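Local atomic coordinates of AgaA (Rhizobium radiobacter, PDB entry 6HLX), a protein that binds the opine agropinic acid as the periplasmic binding protein of an ABC transporter that imports it into the bacterium. Residues Tyr392-Asp397 with Asp415-Gly420; Asn337-Ile342 with Val353-Pro358. One frame throughout, in Å; residues are numbered along the deposited sequence.

Interaction 1: residues Tyr392-Asp397 with Asp415-Gly420; sequences YYYGGD and DLLDKG
The phenol oxygen of Y394 and the carboxylate of D418 carry the polar part of this contact. Y394 OH donates to D418 OD2 at 2.8 Å. The bond meets the syn lone pair of OD2, on the side facing OD1. OD2 lies at the edge of the tyrosine ring, in its plane. The carboxylate is not coplanar with the ring, however: the two planes stand 51° apart, and the side chains cross at about a right angle. D418 OD1 lies obliquely to the ring, 3.1 Å from Y394 CE1. OD1 also forms a salt bridge with R421, three residues further along the same helix. The carboxylate thus has a partner for each oxygen. This probably limits its rotation, and the arginine would tend to favour the charged form.

Helix 388-393 ends at Y393, and Y394 opens the loop that follows. With chi1 at -157°, CG of Y394 swings away from its backbone N, and the ring carries OH across to D418 on helix 411-422.

Beside the polar pair the contact is apolar. L417 CD1 touches both tyrosines. It lies 3.9 Å from Y393 CB and equally 3.9 Å from Y394 N. Y394 CD1, at the ring edge, is 4.1 Å from it. Only the base of Y393 takes part; its ring leads away, and its hydroxyl bonds to that of Y448. L417 also packs on L389 and S390, and on F436 of helix 426-443.

The end of helix 388-393 and the loop after it thus pack on helix 411-422, away from the annotated sites of this family 5 solute-binding protein, with a buried leucine next to a tyrosine-aspartate bond.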
ATOM      1  N   TYR A 392      10.992   0.657  -0.404  1.00 18.07           N
ATOM      2  CA  TYR A 392      11.391  -0.738  -0.601  1.00 18.05           C
ATOM      3  C   TYR A 392      12.875  -1.008  -0.345  1.00 21.34           C
ATOM      4  O   TYR A 392      13.218  -2.077   0.153  1.00 21.76           O
ATOM      5  CB  TYR A 392      11.055  -1.160  -2.060  1.00 18.56           C
ATOM      6  CG  TYR A 392       9.586  -1.463  -2.231  1.00 17.36           C
ATOM      7  CD1 TYR A 392       8.642  -0.434  -2.315  1.00 17.20           C
ATOM      8  CD2 TYR A 392       9.133  -2.773  -2.292  1.00 18.00           C
ATOM      9  CE1 TYR A 392       7.277  -0.713  -2.387  1.00 18.75           C
ATOM     10  CE2 TYR A 392       7.769  -3.063  -2.384  1.00 18.80           C
ATOM     11  CZ  TYR A 392       6.849  -2.028  -2.440  1.00 19.56           C
ATOM     12  OH  TYR A 392       5.510  -2.331  -2.458  1.00 21.18           O
ATOM     13  N   TYR A 393      13.761  -0.079  -0.760  1.00 18.55           N
ATOM     14  CA  TYR A 393      15.215  -0.318  -0.807  1.00 18.93           C
ATOM     15  C   TYR A 393      16.108   0.416   0.173  1.00 22.20           C
ATOM     16  O   TYR A 393      17.235  -0.036   0.398  1.00 22.93           O
ATOM     17  CB  TYR A 393      15.720   0.016  -2.228  1.00 20.69           C
ATOM     18  CG  TYR A 393      15.298  -1.013  -3.257  1.00 20.79           C
ATOM     19  CD1 TYR A 393      14.058  -0.930  -3.886  1.00 22.22           C
ATOM     20  CD2 TYR A 393      16.139  -2.072  -3.602  1.00 20.93           C
ATOM     21  CE1 TYR A 393      13.646  -1.891  -4.809  1.00 20.32           C
ATOM     22  CE2 TYR A 393      15.749  -3.026  -4.542  1.00 20.62           C
ATOM     23  CZ  TYR A 393      14.493  -2.940  -5.129  1.00 21.72           C
ATOM     24  OH  TYR A 393      14.093  -3.878  -6.052  1.00 21.50           O
ATOM     25  N   TYR A 394      15.686   1.590   0.666  1.00 19.81           N
ATOM     26  CA  TYR A 394      16.567   2.402   1.511  1.00 20.32           C
ATOM     27  C   TYR A 394      16.872   1.723   2.851  1.00 24.71           C
ATOM     28  O   TYR A 394      16.067   0.940   3.345  1.00 22.48           O
ATOM     29  CB  TYR A 394      15.899   3.759   1.787  1.00 20.08           C
ATOM     30  CG  TYR A 394      16.889   4.843   2.160  1.00 22.79           C
ATOM     31  CD1 TYR A 394      17.653   5.478   1.186  1.00 23.72           C
ATOM     32  CD2 TYR A 394      17.095   5.200   3.488  1.00 24.66           C
ATOM     33  CE1 TYR A 394      18.582   6.460   1.522  1.00 24.14           C
ATOM     34  CE2 TYR A 394      18.028   6.180   3.837  1.00 25.68           C
ATOM     35  CZ  TYR A 394      18.739   6.836   2.843  1.00 30.96           C
ATOM     36  OH  TYR A 394      19.651   7.819   3.159  1.00 29.75           O
ATOM     37  N   GLY A 395      18.005   2.075   3.439  1.00 22.41           N
ATOM     38  CA  GLY A 395      18.335   1.667   4.794  1.00 23.26           C
ATOM     39  C   GLY A 395      17.645   2.640   5.739  1.00 25.66           C
ATOM     40  O   GLY A 395      16.412   2.630   5.861  1.00 24.16           O
ATOM     41  N   GLY A 396      18.421   3.547   6.341  1.00 24.97           N
ATOM     42  CA  GLY A 396      17.855   4.549   7.245  1.00 26.08           C
ATOM     43  C   GLY A 396      17.644   4.058   8.666  1.00 30.75           C
ATOM     44  O   GLY A 396      18.149   2.994   9.050  1.00 29.87           O
ATOM     45  N   ASP A 397      16.895   4.834   9.468  1.00 28.42           N
ATOM     46  CA  ASP A 397      16.686   4.488  10.884  1.00 29.32           C
ATOM     47  C   ASP A 397      15.705   3.354  11.097  1.00 29.86           C
ATOM     48  O   ASP A 397      15.864   2.580  12.039  1.00 30.93           O
ATOM     49  CB  ASP A 397      16.238   5.708  11.700  1.00 32.72           C
ATOM     50  CG  ASP A 397      16.369   5.482  13.199  1.00 50.17           C
ATOM     51  OD1 ASP A 397      17.512   5.560  13.714  1.00 50.95           O
ATOM     52  OD2 ASP A 397      15.330   5.208  13.857  1.00 55.61           O
ATOM     53  N   ASP A 415      22.857   6.163  -1.450  1.00 23.52           N
ATOM     54  CA  ASP A 415      23.409   7.362  -2.090  1.00 23.21           C
ATOM     55  C   ASP A 415      22.671   7.700  -3.369  1.00 25.55           C
ATOM     56  O   ASP A 415      22.325   8.865  -3.578  1.00 25.86           O
ATOM     57  CB  ASP A 415      24.919   7.193  -2.335  1.00 24.37           C
ATOM     58  CG  ASP A 415      25.723   7.203  -1.054  1.00 33.48           C
ATOM     59  OD1 ASP A 415      25.186   7.656  -0.017  1.00 34.19           O
ATOM     60  OD2 ASP A 415      26.908   6.800  -1.093  1.00 36.12           O
ATOM     61  N   LEU A 416      22.359   6.683  -4.181  1.00 21.50           N
ATOM     62  CA  LEU A 416      21.625   6.882  -5.431  1.00 20.18           C
ATOM     63  C   LEU A 416      20.193   7.328  -5.140  1.00 24.63           C
ATOM     64  O   LEU A 416      19.708   8.269  -5.774  1.00 22.98           O
ATOM     65  CB  LEU A 416      21.619   5.611  -6.295  1.00 20.00           C
ATOM     66  CG  LEU A 416      22.944   5.295  -7.008  1.00 25.19           C
ATOM     67  CD1 LEU A 416      22.954   3.855  -7.496  1.00 26.42           C
ATOM     68  CD2 LEU A 416      23.225   6.288  -8.162  1.00 26.15           C
ATOM     69  N   LEU A 417      19.517   6.679  -4.175  1.00 21.47           N
ATOM     70  CA  LEU A 417      18.138   7.125  -3.868  1.00 21.41           C
ATOM     71  C   LEU A 417      18.118   8.543  -3.296  1.00 25.52           C
ATOM     72  O   LEU A 417      17.225   9.325  -3.625  1.00 23.74           O
ATOM     73  CB  LEU A 417      17.449   6.141  -2.913  1.00 21.43           C
ATOM     74  CG  LEU A 417      17.207   4.730  -3.501  1.00 24.40           C
ATOM     75  CD1 LEU A 417      16.856   3.734  -2.405  1.00 23.79           C
ATOM     76  CD2 LEU A 417      16.143   4.741  -4.634  1.00 25.08           C
ATOM     77  N   ASP A 418      19.098   8.885  -2.455  1.00 21.94           N
ATOM     78  CA  ASP A 418      19.195  10.240  -1.901  1.00 22.35           C
ATOM     79  C   ASP A 418      19.395  11.256  -3.032  1.00 25.26           C
ATOM     80  O   ASP A 418      18.716  12.289  -3.059  1.00 23.54           O
ATOM     81  CB  ASP A 418      20.327  10.332  -0.861  1.00 23.62           C
ATOM     82  CG  ASP A 418      19.974   9.673   0.471  1.00 28.63           C
ATOM     83  OD1 ASP A 418      18.773   9.484   0.742  1.00 29.04           O
ATOM     84  OD2 ASP A 418      20.901   9.373   1.248  1.00 34.00           O
ATOM     85  N   LYS A 419      20.280  10.938  -3.995  1.00 22.95           N
ATOM     86  CA  LYS A 419      20.523  11.833  -5.134  1.00 22.29           C
ATOM     87  C   LYS A 419      19.269  11.954  -6.003  1.00 25.25           C
ATOM     88  O   LYS A 419      18.927  13.059  -6.437  1.00 25.59           O
ATOM     89  CB  LYS A 419      21.723  11.347  -5.975  1.00 24.07           C
ATOM     90  CG  LYS A 419      22.224  12.409  -6.949  1.00 27.36           C
ATOM     91  CD  LYS A 419      23.419  11.928  -7.769  1.00 30.17           C
ATOM     92  CE  LYS A 419      23.871  12.980  -8.768  1.00 37.22           C
ATOM     93  NZ  LYS A 419      24.976  12.477  -9.648  1.00 35.81           N
ATOM     94  N   GLY A 420      18.569  10.829  -6.211  1.00 21.86           N
ATOM     95  CA  GLY A 420      17.355  10.801  -7.020  1.00 21.71           C
ATOM     96  C   GLY A 420      16.265  11.699  -6.469  1.00 24.34           C
ATOM     97  O   GLY A 420      15.580  12.383  -7.229  1.00 24.46           O
TER

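Interaction 2: residues Asn337-Ile342 with Val353-Pro358; sequences NTAIAI and VKLDLP
Apolar contacts between A339 and I340 on one side and L355 and L357 on the other make up this interaction. L355 does most of the work: one methyl meets A339, the other I340. CD2 lies 3.9 Å from A339 CB. CD1 lies 3.8 Å from I340 CG1, the isoleucine branch that touches it. The side chains of I340 and L355 cross at about a right angle. In L355 CG is anti to the carbonyl carbon (chi1 -57°), and CD1 and CD2 both reach the helix. L357, a loop residue just after the strand, adds a looser touch, with CD2 at 4.2 Å from A339 CB. The small side chain of A339 therefore has both leucines against it. It also rests on L326 and A328.

Contacts with the backbone are of the van der Waals kind. L355 CD2 lies 3.7 Å from A339 O, and L355 CD1 lies 4.1 Å from I340 N. The CA atoms of A339 and L355 are 7.2 Å apart.

No hydrogen bond joins the two segments. Polar links run to neighbouring parts instead. V353 O accepts from Q343 NE2 of the same helix, and K354 and D356 pair through their backbones with strand 322-327. That strand, helix 333-347 and strand 351-356 form a beta-alpha-beta unit, and the contact lays its helix on its second strand.

The chemistry implies that shape and hydrophobic burial hold this helix on the strand and the residue that follows it, with I340 at the exposed margin and A339 in the buried part.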
ATOM      1  N   ASN A 337      -1.854 -19.711  -2.428  1.00 22.19           N
ATOM      2  CA  ASN A 337      -1.444 -20.475  -3.618  1.00 22.42           C
ATOM      3  C   ASN A 337      -0.099 -20.021  -4.163  1.00 24.76           C
ATOM      4  O   ASN A 337       0.679 -20.865  -4.645  1.00 23.54           O
ATOM      5  CB  ASN A 337      -2.546 -20.469  -4.677  1.00 22.89           C
ATOM      6  CG  ASN A 337      -3.714 -21.317  -4.247  1.00 31.47           C
ATOM      7  OD1 ASN A 337      -3.550 -22.394  -3.658  1.00 29.52           O
ATOM      8  ND2 ASN A 337      -4.911 -20.848  -4.515  1.00 28.45           N
ATOM      9  N   THR A 338       0.224 -18.709  -4.018  1.00 20.79           N
ATOM     10  CA  THR A 338       1.564 -18.239  -4.423  1.00 20.60           C
ATOM     11  C   THR A 338       2.580 -18.922  -3.504  1.00 23.56           C
ATOM     12  O   THR A 338       3.619 -19.397  -3.977  1.00 24.51           O
ATOM     13  CB  THR A 338       1.660 -16.699  -4.340  1.00 23.39           C
ATOM     14  OG1 THR A 338       0.811 -16.131  -5.354  1.00 22.66           O
ATOM     15  CG2 THR A 338       3.123 -16.182  -4.515  1.00 20.76           C
ATOM     16  N   ALA A 339       2.285 -18.969  -2.192  1.00 19.63           N
ATOM     17  CA  ALA A 339       3.192 -19.606  -1.218  1.00 21.61           C
ATOM     18  C   ALA A 339       3.414 -21.094  -1.517  1.00 25.36           C
ATOM     19  O   ALA A 339       4.559 -21.569  -1.470  1.00 23.78           O
ATOM     20  CB  ALA A 339       2.677 -19.413   0.205  1.00 22.69           C
ATOM     21  N   ILE A 340       2.328 -21.820  -1.861  1.00 23.03           N
ATOM     22  CA  ILE A 340       2.392 -23.246  -2.216  1.00 22.54           C
ATOM     23  C   ILE A 340       3.276 -23.446  -3.461  1.00 27.43           C
ATOM     24  O   ILE A 340       4.146 -24.325  -3.463  1.00 27.87           O
ATOM     25  CB  ILE A 340       0.970 -23.840  -2.399  1.00 24.96           C
ATOM     26  CG1 ILE A 340       0.257 -23.955  -1.027  1.00 25.16           C
ATOM     27  CG2 ILE A 340       1.007 -25.196  -3.144  1.00 25.90           C
ATOM     28  CD1 ILE A 340      -1.279 -24.205  -1.105  1.00 26.73           C
ATOM     29  N   ALA A 341       3.091 -22.594  -4.483  1.00 25.09           N
ATOM     30  CA  ALA A 341       3.900 -22.671  -5.709  1.00 26.31           C
ATOM     31  C   ALA A 341       5.380 -22.422  -5.399  1.00 29.12           C
ATOM     32  O   ALA A 341       6.234 -23.184  -5.866  1.00 28.80           O
ATOM     33  CB  ALA A 341       3.392 -21.672  -6.739  1.00 26.74           C
ATOM     34  N   ILE A 342       5.683 -21.406  -4.556  1.00 23.89           N
ATOM     35  CA  ILE A 342       7.073 -21.106  -4.172  1.00 23.56           C
ATOM     36  C   ILE A 342       7.705 -22.306  -3.450  1.00 27.05           C
ATOM     37  O   ILE A 342       8.838 -22.683  -3.755  1.00 26.86           O
ATOM     38  CB  ILE A 342       7.159 -19.780  -3.358  1.00 25.70           C
ATOM     39  CG1 ILE A 342       6.822 -18.586  -4.289  1.00 24.84           C
ATOM     40  CG2 ILE A 342       8.562 -19.599  -2.691  1.00 27.17           C
ATOM     41  CD1 ILE A 342       6.561 -17.266  -3.588  1.00 26.32           C
ATOM     42  N   VAL A 353      10.958 -25.529   2.256  1.00 26.53           N
ATOM     43  CA  VAL A 353      10.123 -24.446   2.770  1.00 24.49           C
ATOM     44  C   VAL A 353       8.946 -25.004   3.571  1.00 29.35           C
ATOM     45  O   VAL A 353       8.237 -25.866   3.063  1.00 30.02           O
ATOM     46  CB  VAL A 353       9.598 -23.568   1.594  1.00 27.27           C
ATOM     47  CG1 VAL A 353       8.640 -22.474   2.073  1.00 28.01           C
ATOM     48  CG2 VAL A 353      10.740 -22.975   0.772  1.00 26.37           C
ATOM     49  N   LYS A 354       8.731 -24.491   4.793  1.00 23.98           N
ATOM     50  CA  LYS A 354       7.541 -24.778   5.611  1.00 24.20           C
ATOM     51  C   LYS A 354       6.698 -23.499   5.567  1.00 26.65           C
ATOM     52  O   LYS A 354       7.253 -22.399   5.610  1.00 26.82           O
ATOM     53  CB  LYS A 354       7.917 -25.140   7.044  1.00 27.91           C
ATOM     54  CG  LYS A 354       8.690 -26.471   7.067  1.00 34.59           C
ATOM     55  CD  LYS A 354       8.772 -27.118   8.437  1.00 46.39           C
ATOM     56  CE  LYS A 354       9.326 -28.531   8.367  1.00 55.86           C
ATOM     57  NZ  LYS A 354       8.390 -29.475   7.691  1.00 60.36           N
ATOM     58  N   LEU A 355       5.379 -23.633   5.419  1.00 23.14           N
ATOM     59  CA  LEU A 355       4.500 -22.471   5.288  1.00 23.31           C
ATOM     60  C   LEU A 355       3.813 -22.059   6.575  1.00 27.60           C
ATOM     61  O   LEU A 355       3.300 -22.918   7.317  1.00 27.78           O
ATOM     62  CB  LEU A 355       3.403 -22.744   4.236  1.00 23.33           C
ATOM     63  CG  LEU A 355       3.851 -23.119   2.820  1.00 27.33           C
ATOM     64  CD1 LEU A 355       2.654 -23.348   1.923  1.00 28.14           C
ATOM     65  CD2 LEU A 355       4.778 -22.062   2.224  1.00 27.95           C
ATOM     66  N   ASP A 356       3.735 -20.739   6.801  1.00 23.61           N
ATOM     67  CA  ASP A 356       2.981 -20.163   7.910  1.00 22.27           C
ATOM     68  C   ASP A 356       1.887 -19.348   7.252  1.00 24.57           C
ATOM     69  O   ASP A 356       2.173 -18.367   6.576  1.00 24.77           O
ATOM     70  CB  ASP A 356       3.870 -19.314   8.834  1.00 24.10           C
ATOM     71  CG  ASP A 356       4.814 -20.205   9.627  1.00 34.32           C
ATOM     72  OD1 ASP A 356       4.343 -21.204  10.204  1.00 34.68           O
ATOM     73  OD2 ASP A 356       6.025 -19.919   9.640  1.00 34.20           O
ATOM     74  N   LEU A 357       0.638 -19.799   7.403  1.00 20.52           N
ATOM     75  CA  LEU A 357      -0.525 -19.229   6.722  1.00 20.76           C
ATOM     76  C   LEU A 357      -1.599 -18.786   7.708  1.00 23.91           C
ATOM     77  O   LEU A 357      -2.714 -19.303   7.674  1.00 23.44           O
ATOM     78  CB  LEU A 357      -1.099 -20.270   5.741  1.00 21.21           C
ATOM     79  CG  LEU A 357      -0.120 -20.816   4.674  1.00 25.41           C
ATOM     80  CD1 LEU A 357      -0.756 -21.928   3.872  1.00 26.47           C
ATOM     81  CD2 LEU A 357       0.439 -19.697   3.782  1.00 25.26           C
ATOM     82  N   PRO A 358      -1.312 -17.796   8.566  1.00 20.81           N
ATOM     83  CA  PRO A 358      -2.350 -17.311   9.492  1.00 21.34           C
ATOM     84  C   PRO A 358      -3.310 -16.359   8.787  1.00 23.80           C
ATOM     85  O   PRO A 358      -3.168 -16.112   7.586  1.00 21.39           O
ATOM     86  CB  PRO A 358      -1.527 -16.556  10.534  1.00 23.08           C
ATOM     87  CG  PRO A 358      -0.407 -15.947   9.727  1.00 24.93           C
ATOM     88  CD  PRO A 358      -0.063 -17.008   8.702  1.00 22.17           C
TER

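How the interactions relate
Interaction 2 closes in the chain before interaction 1 opens. Their centres are 31 Å apart and their nearest atoms about 14 Å, so they do not meet. They differ in chemistry: interaction 2 is wholly apolar, while interaction 1 adds a hydrogen bond to its apolar part. Strand 351-356 of interaction 2 is an outermost strand of a six-stranded mixed sheet. Interaction 1 joins helices that follow strand 374-379 of that sheet in the chain. Neither contact touches agropinic acid. The side chain of A339 is about 11 Å from the ligand and that of Y393 about 13 Å, so neither contact supplies direct ligand contacts.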